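Beta-fructofuranosidase (PDB 3WPU) belongs to the levansucrase/invertase family of the beta-fructosidase clan, whose enzymes are built on a five-bladed beta-propeller with a central pocket. Local coordinates at residues A[72-78]-A[97-103]; A[106-110]-A[433-437]; A[162-166]-A[177-181]. All blocks are in the same frame, centred on the assembly; numbering follows the deposited sequence. Where two conformers were deposited one is given.

Interaction 1: A[72-78]-A[97-103]; sequences VWVWDTW and FSLVADR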
loop_
_atom_site.group_PDB
_atom_site.type_symbol
_atom_site.label_atom_id
_atom_site.label_comp_id
_atom_site.label_asym_id
_atom_site.label_seq_id
_atom_site.Cartn_x
_atom_site.Cartn_y
_atom_site.Cartn_z
ATOM N N VAL A 72 -19.811 -3.219 -6.451
ATOM C CA VAL A 72 -18.705 -2.508 -7.084
ATOM C C VAL A 72 -17.487 -3.434 -7.251
ATOM O O VAL A 72 -17.435 -4.519 -6.651
ATOM C CB VAL A 72 -18.237 -1.281 -6.240
ATOM C CG1 VAL A 72 -19.210 -0.114 -6.375
ATOM C CG2 VAL A 72 -17.997 -1.649 -4.789
ATOM N N TRP A 73 -16.533 -3.005 -8.077
ATOM C CA TRP A 73 -15.197 -3.592 -8.088
ATOM C C TRP A 73 -14.417 -2.845 -7.031
ATOM O O TRP A 73 -14.498 -1.634 -6.977
ATOM C CB TRP A 73 -14.473 -3.392 -9.409
ATOM C CG TRP A 73 -15.061 -4.050 -10.641
ATOM C CD1 TRP A 73 -15.547 -3.411 -11.729
ATOM C CD2 TRP A 73 -15.131 -5.450 -10.927
ATOM N NE1 TRP A 73 -15.951 -4.342 -12.689
ATOM C CE2 TRP A 73 -15.690 -5.591 -12.210
ATOM C CE3 TRP A 73 -14.750 -6.605 -10.233
ATOM C CZ2 TRP A 73 -15.897 -6.843 -12.797
ATOM C CZ3 TRP A 73 -14.989 -7.836 -10.803
ATOM C CH2 TRP A 73 -15.533 -7.944 -12.077
ATOM N N VAL A 74 -13.670 -3.579 -6.226
ATOM C CA VAL A 74 -12.877 -2.980 -5.145
ATOM C C VAL A 74 -11.434 -3.368 -5.345
ATOM O O VAL A 74 -11.150 -4.530 -5.606
ATOM C CB VAL A 74 -13.330 -3.553 -3.780
ATOM C CG1 VAL A 74 -12.495 -2.952 -2.661
ATOM C CG2 VAL A 74 -14.810 -3.302 -3.537
ATOM N N TRP A 75 -10.487 -2.444 -5.142
ATOM C CA TRP A 75 -9.080 -2.858 -5.125
ATOM C C TRP A 75 -8.335 -2.164 -4.004
ATOM O O TRP A 75 -8.659 -2.457 -2.831
ATOM C CB TRP A 75 -8.388 -2.848 -6.501
ATOM C CG TRP A 75 -8.240 -1.545 -7.347
ATOM C CD1 TRP A 75 -7.049 -1.006 -7.765
ATOM C CD2 TRP A 75 -9.266 -0.707 -7.933
ATOM N NE1 TRP A 75 -7.254 0.084 -8.537
ATOM C CE2 TRP A 75 -8.602 0.309 -8.654
ATOM C CE3 TRP A 75 -10.678 -0.721 -7.930
ATOM C CZ2 TRP A 75 -9.286 1.316 -9.336
ATOM C CZ3 TRP A 75 -11.357 0.279 -8.609
ATOM C CH2 TRP A 75 -10.663 1.280 -9.317
ATOM N N ASP A 76 -7.374 -1.302 -4.294
ATOM C CA ASP A 76 -6.526 -0.767 -3.209
ATOM C C ASP A 76 -7.380 -0.270 -2.038
ATOM O O ASP A 76 -8.291 0.525 -2.230
ATOM C CB ASP A 76 -5.680 0.417 -3.631
ATOM C CG ASP A 76 -4.838 0.183 -4.858
ATOM O OD1 ASP A 76 -4.914 -0.859 -5.520
ATOM O OD2 ASP A 76 -4.086 1.117 -5.170
ATOM N N THR A 77 -7.057 -0.733 -0.834
ATOM C CA THR A 77 -7.829 -0.446 0.350
ATOM C C THR A 77 -6.870 0.011 1.446
ATOM O O THR A 77 -5.731 -0.479 1.544
ATOM C CB THR A 77 -8.637 -1.670 0.763
ATOM O OG1 THR A 77 -9.573 -1.951 -0.308
ATOM C CG2 THR A 77 -9.353 -1.470 2.078
ATOM N N TRP A 78 -7.356 0.920 2.273
ATOM C CA TRP A 78 -6.613 1.352 3.464
ATOM C C TRP A 78 -7.488 1.600 4.686
ATOM O O TRP A 78 -8.644 2.029 4.580
ATOM C CB TRP A 78 -5.747 2.572 3.189
ATOM C CG TRP A 78 -6.445 3.791 2.637
ATOM C CD1 TRP A 78 -6.868 4.883 3.335
ATOM C CD2 TRP A 78 -6.735 4.054 1.265
ATOM N NE1 TRP A 78 -7.408 5.820 2.475
ATOM C CE2 TRP A 78 -7.357 5.317 1.197
ATOM C CE3 TRP A 78 -6.566 3.316 0.079
ATOM C CZ2 TRP A 78 -7.793 5.874 -0.017
ATOM C CZ3 TRP A 78 -6.973 3.876 -1.112
ATOM C CH2 TRP A 78 -7.622 5.132 -1.149
ATOM N N PHE A 97 -11.256 2.652 3.612
ATOM C CA PHE A 97 -11.381 3.351 2.331
ATOM C C PHE A 97 -10.856 2.459 1.243
ATOM O O PHE A 97 -9.847 1.767 1.442
ATOM C CB PHE A 97 -10.569 4.646 2.356
ATOM C CG PHE A 97 -11.147 5.700 3.248
ATOM C CD1 PHE A 97 -12.145 6.542 2.790
ATOM C CD2 PHE A 97 -10.681 5.859 4.534
ATOM C CE1 PHE A 97 -12.678 7.529 3.597
ATOM C CE2 PHE A 97 -11.205 6.850 5.348
ATOM C CZ PHE A 97 -12.199 7.680 4.883
ATOM N N SER A 98 -11.536 2.458 0.092
ATOM C CA SER A 98 -11.148 1.639 -1.037
ATOM C C SER A 98 -11.302 2.369 -2.363
ATOM O O SER A 98 -12.215 3.189 -2.529
ATOM C CB SER A 98 -12.032 0.392 -1.147
ATOM O OG SER A 98 -12.027 -0.428 0.012
ATOM N N LEU A 99 -10.445 2.024 -3.333
ATOM C CA LEU A 99 -10.688 2.387 -4.715
ATOM C C LEU A 99 -11.811 1.481 -5.205
ATOM O O LEU A 99 -11.758 0.265 -4.993
ATOM C CB LEU A 99 -9.450 2.181 -5.601
ATOM C CG LEU A 99 -8.220 3.017 -5.232
ATOM C CD1 LEU A 99 -7.197 2.960 -6.340
ATOM C CD2 LEU A 99 -8.643 4.439 -4.913
ATOM N N VAL A 100 -12.838 2.099 -5.759
ATOM C CA VAL A 100 -13.985 1.352 -6.304
ATOM C C VAL A 100 -14.302 1.831 -7.714
ATOM O O VAL A 100 -14.028 2.973 -8.080
ATOM C CB VAL A 100 -15.231 1.450 -5.387
ATOM C CG1 VAL A 100 -14.940 0.907 -3.979
ATOM C CG2 VAL A 100 -15.761 2.868 -5.288
ATOM N N ALA A 101 -14.914 0.951 -8.510
ATOM C CA ALA A 101 -15.300 1.250 -9.861
ATOM C C ALA A 101 -16.616 0.529 -10.068
ATOM O O ALA A 101 -16.836 -0.511 -9.447
ATOM C CB ALA A 101 -14.276 0.758 -10.874
ATOM N N ASP A 102 -17.467 1.099 -10.912
ATOM C CA ASP A 102 -18.767 0.491 -11.161
ATOM C C ASP A 102 -18.635 -0.900 -11.758
ATOM O O ASP A 102 -17.795 -1.140 -12.629
ATOM C CB ASP A 102 -19.616 1.390 -12.028
ATOM C CG ASP A 102 -19.931 2.709 -11.342
ATOM O OD1 ASP A 102 -19.684 3.773 -11.957
ATOM O OD2 ASP A 102 -20.392 2.652 -10.182
ATOM N N ARG A 103 -19.481 -1.803 -11.268
ATOM C CA ARG A 103 -19.353 -3.232 -11.556
ATOM C C ARG A 103 -19.635 -3.535 -13.022
ATOM O O ARG A 103 -19.121 -4.509 -13.568
ATOM C CB ARG A 103 -20.254 -4.058 -10.632
ATOM C CG ARG A 103 -19.895 -5.528 -10.587
ATOM C CD ARG A 103 -18.732 -5.810 -9.661
ATOM N NE ARG A 103 -18.383 -7.221 -9.709
ATOM C CZ ARG A 103 -17.741 -7.896 -8.750
ATOM N NH1 ARG A 103 -17.350 -7.310 -7.605
ATOM N NH2 ARG A 103 -17.490 -9.179 -8.925
#

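Interaction 2: A[106-110]-A[433-437]; sequences GFDDR and SFIDT. With GOL (glycerol), chain D.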
loop_
_atom_site.group_PDB
_atom_site.type_symbol
_atom_site.label_atom_id
_atom_site.label_comp_id
_atom_site.label_asym_id
_atom_site.label_seq_id
_atom_site.Cartn_x
_atom_site.Cartn_y
_atom_site.Cartn_z
ATOM N N GLY A 106 -15.597 -3.361 -17.414
ATOM C CA GLY A 106 -14.515 -4.356 -17.440
ATOM C C GLY A 106 -13.510 -4.026 -16.353
ATOM O O GLY A 106 -13.155 -2.854 -16.177
ATOM N N PHE A 107 -13.096 -5.048 -15.602
ATOM C CA PHE A 107 -12.194 -4.843 -14.463
ATOM C C PHE A 107 -10.925 -4.120 -14.880
ATOM O O PHE A 107 -10.404 -3.308 -14.126
ATOM C CB PHE A 107 -11.861 -6.186 -13.775
ATOM C CG PHE A 107 -11.173 -6.046 -12.453
ATOM C CD1 PHE A 107 -11.695 -5.230 -11.468
ATOM C CD2 PHE A 107 -10.009 -6.770 -12.179
ATOM C CE1 PHE A 107 -11.052 -5.090 -10.248
ATOM C CE2 PHE A 107 -9.376 -6.653 -10.966
ATOM C CZ PHE A 107 -9.893 -5.815 -9.990
ATOM N N ASP A 108 -10.432 -4.357 -16.094
ATOM C CA ASP A 108 -9.194 -3.717 -16.545
ATOM C C ASP A 108 -9.381 -2.255 -16.990
ATOM O O ASP A 108 -8.398 -1.537 -17.226
ATOM C CB ASP A 108 -8.548 -4.530 -17.668
ATOM C CG ASP A 108 -7.960 -5.824 -17.170
ATOM O OD1 ASP A 108 -7.215 -5.792 -16.174
ATOM O OD2 ASP A 108 -8.207 -6.867 -17.795
ATOM N N ASP A 109 -10.630 -1.812 -17.089
ATOM C CA ASP A 109 -10.927 -0.422 -17.430
ATOM C C ASP A 109 -11.175 0.414 -16.188
ATOM O O ASP A 109 -11.568 1.570 -16.292
ATOM C CB ASP A 109 -12.132 -0.336 -18.374
ATOM C CG ASP A 109 -11.858 -0.959 -19.724
ATOM O OD1 ASP A 109 -10.729 -0.838 -20.222
ATOM O OD2 ASP A 109 -12.783 -1.584 -20.301
ATOM N N ARG A 110 -10.938 -0.175 -15.020
ATOM C CA ARG A 110 -11.305 0.480 -13.769
ATOM C C ARG A 110 -10.472 1.720 -13.490
ATOM O O ARG A 110 -10.931 2.627 -12.791
ATOM C CB ARG A 110 -11.163 -0.487 -12.585
ATOM C CG ARG A 110 -9.731 -0.906 -12.196
ATOM C CD ARG A 110 -9.704 -2.059 -11.172
ATOM N NE ARG A 110 -8.345 -2.483 -10.813
ATOM C CZ ARG A 110 -7.576 -3.336 -11.478
ATOM N NH1 ARG A 110 -8.029 -3.936 -12.582
ATOM N NH2 ARG A 110 -6.346 -3.611 -11.027
ATOM N N SER A 433 -4.777 -7.524 1.024
ATOM C CA SER A 433 -4.510 -7.328 -0.401
ATOM C C SER A 433 -5.819 -7.571 -1.152
ATOM O O SER A 433 -6.731 -8.123 -0.556
ATOM C CB SER A 433 -3.457 -8.340 -0.880
ATOM O OG SER A 433 -3.859 -9.689 -0.693
ATOM N N PHE A 434 -5.891 -7.157 -2.417
ATOM C CA PHE A 434 -7.072 -7.454 -3.237
ATOM C C PHE A 434 -6.725 -8.501 -4.249
ATOM O O PHE A 434 -5.600 -8.618 -4.718
ATOM C CB PHE A 434 -7.636 -6.183 -3.904
ATOM C CG PHE A 434 -6.942 -5.790 -5.188
ATOM C CD1 PHE A 434 -7.318 -6.315 -6.411
ATOM C CD2 PHE A 434 -5.862 -4.922 -5.181
ATOM C CE1 PHE A 434 -6.664 -5.954 -7.585
ATOM C CE2 PHE A 434 -5.198 -4.557 -6.340
ATOM C CZ PHE A 434 -5.580 -5.093 -7.554
ATOM N N ILE A 435 -7.760 -9.209 -4.686
ATOM C CA ILE A 435 -7.611 -10.252 -5.701
ATOM C C ILE A 435 -7.736 -9.696 -7.117
ATOM O O ILE A 435 -8.712 -8.989 -7.440
ATOM C CB ILE A 435 -8.716 -11.306 -5.520
ATOM C CG1 ILE A 435 -8.593 -11.997 -4.160
ATOM C CG2 ILE A 435 -8.641 -12.342 -6.640
ATOM C CD1 ILE A 435 -9.738 -12.925 -3.808
ATOM N N ASP A 436 -6.763 -10.006 -7.966
ATOM C CA ASP A 436 -6.808 -9.506 -9.325
ATOM C C ASP A 436 -7.340 -10.641 -10.178
ATOM O O ASP A 436 -8.475 -10.559 -10.667
ATOM C CB ASP A 436 -5.455 -9.000 -9.807
ATOM C CG ASP A 436 -5.543 -8.281 -11.147
ATOM O OD1 ASP A 436 -6.586 -8.351 -11.827
ATOM O OD2 ASP A 436 -4.545 -7.671 -11.536
ATOM N N THR A 437 -6.552 -11.706 -10.321
ATOM C CA THR A 437 -7.007 -12.898 -11.067
ATOM C C THR A 437 -6.628 -14.183 -10.333
ATOM O O THR A 437 -5.555 -14.262 -9.773
ATOM C CB THR A 437 -6.362 -12.937 -12.448
ATOM O OG1 THR A 437 -6.739 -11.774 -13.159
ATOM C CG2 THR A 437 -6.781 -14.209 -13.277
HETATM C C1 GOL D . -3.700 -4.160 -15.921
HETATM O O1 GOL D . -3.770 -2.882 -16.560
HETATM C C2 GOL D . -4.606 -4.170 -14.697
HETATM O O2 GOL D . -5.952 -3.821 -15.060
HETATM C C3 GOL D . -4.563 -5.574 -14.093
HETATM O O3 GOL D . -5.535 -5.699 -13.062
#

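Interaction 3: A[162-166]-A[177-181]; sequences QWSGS and LFFTD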
loop_
_atom_site.group_PDB
_atom_site.type_symbol
_atom_site.label_atom_id
_atom_site.label_comp_id
_atom_site.label_asym_id
_atom_site.label_seq_id
_atom_site.Cartn_x
_atom_site.Cartn_y
_atom_site.Cartn_z
ATOM N N GLN A 162 -9.882 9.366 -8.538
ATOM C CA GLN A 162 -9.230 9.319 -7.248
ATOM C C GLN A 162 -8.501 7.992 -7.169
ATOM O O GLN A 162 -9.080 6.925 -7.396
ATOM C CB GLN A 162 -10.204 9.473 -6.091
ATOM C CG GLN A 162 -10.999 10.763 -6.121
ATOM C CD GLN A 162 -12.486 10.543 -6.289
ATOM O OE1 GLN A 162 -13.029 9.588 -5.767
ATOM N NE2 GLN A 162 -13.157 11.466 -6.969
ATOM N N TRP A 163 -7.201 8.087 -6.941
ATOM C CA TRP A 163 -6.329 6.930 -6.767
ATOM C C TRP A 163 -5.852 6.850 -5.291
ATOM O O TRP A 163 -6.268 7.683 -4.478
ATOM C CB TRP A 163 -5.207 7.011 -7.807
ATOM C CG TRP A 163 -5.592 6.570 -9.216
ATOM C CD1 TRP A 163 -6.812 6.147 -9.659
ATOM C CD2 TRP A 163 -4.717 6.538 -10.336
ATOM N NE1 TRP A 163 -6.737 5.822 -11.005
ATOM C CE2 TRP A 163 -5.459 6.053 -11.444
ATOM C CE3 TRP A 163 -3.367 6.827 -10.509
ATOM C CZ2 TRP A 163 -4.880 5.896 -12.716
ATOM C CZ3 TRP A 163 -2.784 6.653 -11.782
ATOM C CH2 TRP A 163 -3.549 6.184 -12.861
ATOM N N SER A 164 -4.967 5.893 -4.964
ATOM C CA SER A 164 -4.705 5.434 -3.596
ATOM C C SER A 164 -4.033 6.484 -2.735
ATOM O O SER A 164 -3.389 7.382 -3.227
ATOM C CB SER A 164 -3.806 4.178 -3.587
ATOM O OG SER A 164 -3.854 3.514 -2.331
ATOM N N GLY A 165 -4.198 6.311 -1.442
ATOM C CA GLY A 165 -3.485 7.111 -0.459
ATOM C C GLY A 165 -3.595 6.452 0.896
ATOM O O GLY A 165 -3.248 5.271 1.063
ATOM N N SER A 166 -4.032 7.234 1.884
ATOM C CA SER A 166 -4.094 6.836 3.286
ATOM C C SER A 166 -5.060 7.793 3.998
ATOM O O SER A 166 -5.506 8.791 3.404
ATOM C CB SER A 166 -2.707 6.917 3.935
ATOM O OG SER A 166 -2.123 8.172 3.655
ATOM N N LEU A 177 -8.014 12.673 4.644
ATOM C CA LEU A 177 -7.858 11.727 3.568
ATOM C C LEU A 177 -6.781 12.215 2.574
ATOM O O LEU A 177 -6.946 13.210 1.874
ATOM C CB LEU A 177 -9.199 11.507 2.892
ATOM C CG LEU A 177 -9.244 10.552 1.696
ATOM C CD1 LEU A 177 -8.716 9.179 2.072
ATOM C CD2 LEU A 177 -10.659 10.471 1.158
ATOM N N PHE A 178 -5.633 11.557 2.603
ATOM C CA PHE A 178 -4.558 11.815 1.640
ATOM C C PHE A 178 -4.781 10.895 0.456
ATOM O O PHE A 178 -4.901 9.709 0.634
ATOM C CB PHE A 178 -3.202 11.569 2.266
ATOM C CG PHE A 178 -2.880 12.539 3.372
ATOM C CD1 PHE A 178 -2.306 13.766 3.102
ATOM C CD2 PHE A 178 -3.254 12.242 4.674
ATOM C CE1 PHE A 178 -2.034 14.676 4.120
ATOM C CE2 PHE A 178 -2.988 13.147 5.698
ATOM C CZ PHE A 178 -2.389 14.365 5.409
ATOM N N PHE A 179 -4.813 11.437 -0.740
ATOM C CA PHE A 179 -5.066 10.613 -1.912
ATOM C C PHE A 179 -4.384 11.159 -3.153
ATOM O O PHE A 179 -3.722 12.177 -3.120
ATOM C CB PHE A 179 -6.575 10.425 -2.108
ATOM C CG PHE A 179 -7.306 11.674 -2.554
ATOM C CD1 PHE A 179 -7.758 11.808 -3.865
ATOM C CD2 PHE A 179 -7.529 12.725 -1.658
ATOM C CE1 PHE A 179 -8.433 12.960 -4.277
ATOM C CE2 PHE A 179 -8.194 13.873 -2.067
ATOM C CZ PHE A 179 -8.638 13.981 -3.373
ATOM N N THR A 180 -4.511 10.424 -4.244
ATOM C CA THR A 180 -3.949 10.826 -5.508
ATOM C C THR A 180 -5.084 11.297 -6.391
ATOM O O THR A 180 -5.977 10.518 -6.751
ATOM C CB THR A 180 -3.162 9.699 -6.189
ATOM O OG1 THR A 180 -2.290 9.037 -5.251
ATOM C CG2 THR A 180 -2.351 10.233 -7.382
ATOM N N ASP A 181 -5.041 12.568 -6.757
ATOM C CA ASP A 181 -6.117 13.213 -7.487
ATOM C C ASP A 181 -5.619 13.353 -8.917
ATOM O O ASP A 181 -4.605 13.996 -9.138
ATOM C CB ASP A 181 -6.431 14.569 -6.842
ATOM C CG ASP A 181 -7.806 15.133 -7.260
ATOM O OD1 ASP A 181 -8.607 14.421 -7.930
ATOM O OD2 ASP A 181 -8.115 16.296 -6.921
#

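Interaction 1: A[72-78]-A[97-103]
Two antiparallel strands of the beta-propeller, interrupted by a beta bulge, pair here; their axes approach to 4.6 Å at 153°. The V72 carbonyl O accepts a hydrogen bond from R103 NH1 (3.0 Å), and V72 CG2 packs on V100 CG1 (4.1 Å). W73 forms a hydrogen-bonded pair with A101, W73 N to A101 O at 2.9 Å and A101 N to W73 O at 3.0 Å. The guanidinium of R103 lies flat on the W73 indole as a cation-pi stack, R103 CZ standing 3.9 Å from the centroid of the six-membered ring; D66 provides the salt bridge for R103. V74 opposes V100 in a non-hydrogen-bonded pair. At the bulge W75 and D76 together face L99: W75 N bonds to L99 O (3.0 Å) and D76 O receives L99 N (2.8 Å). L99 CB sits over the W75 ring, 3.6 Å from the centroid of its six-membered ring. The D76 carboxylate bonds instead to S422 and to a glycerol, probably from the crystallisation liquor, and W75 NE1 also hydrogen-bonds a glycerol, consistent with a pocket beside the bulge. T77 OG1 accepts from S98 OG (2.9 Å) and donates to W75 O (2.7 Å), tying the two sides of the bulge. W78 pairs with F97 through two backbone bonds, and F97 CB rests over the five-membered ring of W78, 3.6 Å from its centroid.

Interaction 2: A[106-110]-A[433-437]
No hydrogen bond passes directly between these segments; a glycerol, probably from the crystallisation liquor, bridges them. The contact joins a 3-10 turn, in the loop following strand 93-102, to segment 433-437, which lies on strand 430-434 within the propeller, at a pocket walled by charged and aromatic residues. Glycerol O3 accepts hydrogen bonds from R110 NH1 (3.1 Å) and R110 NH2 (3.0 Å) and donates to D436 OD2 at 2.7 Å, while glycerol O2 donates to D108 OD1 at 2.6 Å. It thereby spans opposite charges that are too far apart for a salt bridge: R110 NH2 and D436 OD2 are 4.5 Å from each other. H111 also binds this glycerol, and R446 forms salt bridges with both D108 and D436, a second link between the segments. The aromatic rings pack next to these polar groups. F107 points toward segment 433-437, and its CZ packs against F434 CE1 at 4.0 Å. R110 NH2 approaches F434 CZ to 3.9 Å, and the R110 guanidinium makes a cation-pi contact with W75, whose ring also meets F434 edge-to-face. The turn itself is closed by the backbone bond from D109 N to G106 O (2.9 Å). R110 is steadied within its own segment by the hydrogen bond from its NH1 to F107 O at 2.9 Å, and the edge of the F107 ring reaches D436 OD1, 3.4 Å from F107 CE2.

Interaction 3: A[162-166]-A[177-181]
Strands 162-166 and 177-181 run antiparallel at 148°, with axes 4.5 Å apart at closest, and form part of a beta hairpin. W163 and T180 make a hydrogen-bonded pair, W163 N to T180 O at 2.7 Å and T180 N to W163 O at 3.3 Å. S166 and F178 make another, S166 N to F178 O and F178 N to S166 O both at 2.9 Å. Between these pairs the register slips by one: S164 and G165 occupy the span opposite F179, a beta bulge. The strands are so close at G165 that an ideal CB there would lie 1.8 Å from F178 O. T180 braces the bulge with its hydroxyl, OG1 donating to S164 O at 2.8 Å, and also bonds to D246. W163 and T180 share one face, CB to CB 3.7 Å, whereas Q162 CG packs against F179 CE1 (3.8 Å). Around this hairpin, strand 72-81 pairs in parallel with 159-169, S164 touching D76 and W78, while strand 197-210 bonds to the other edge of 174-184. Strand 245-250 packs on S164, F178 and T180, and strand 213-226 on L177, F178 and F179.

Along the chain interaction 1 closes before interaction 2 opens, and interaction 3 lies within the long loop that interaction 2 closes. Interactions 1 and 3 belong to one mixed sheet, where strands 72-81 and 159-169 are parallel neighbours; their centres are 12 Å apart and they touch, W78 CZ3 coming to 3.4 Å from S164 OG. Interaction 2, centred 9 Å from interaction 1, adds a loop and a distant strand: W75 CB meets F434 CD2 at 3.5 Å. Interactions 2 and 3, 18 Å apart between centres, do not touch; interaction 1 is in contact with both, each of its strands meeting each. Glycerols bound beside all three suggest a shared pocket region in the propeller.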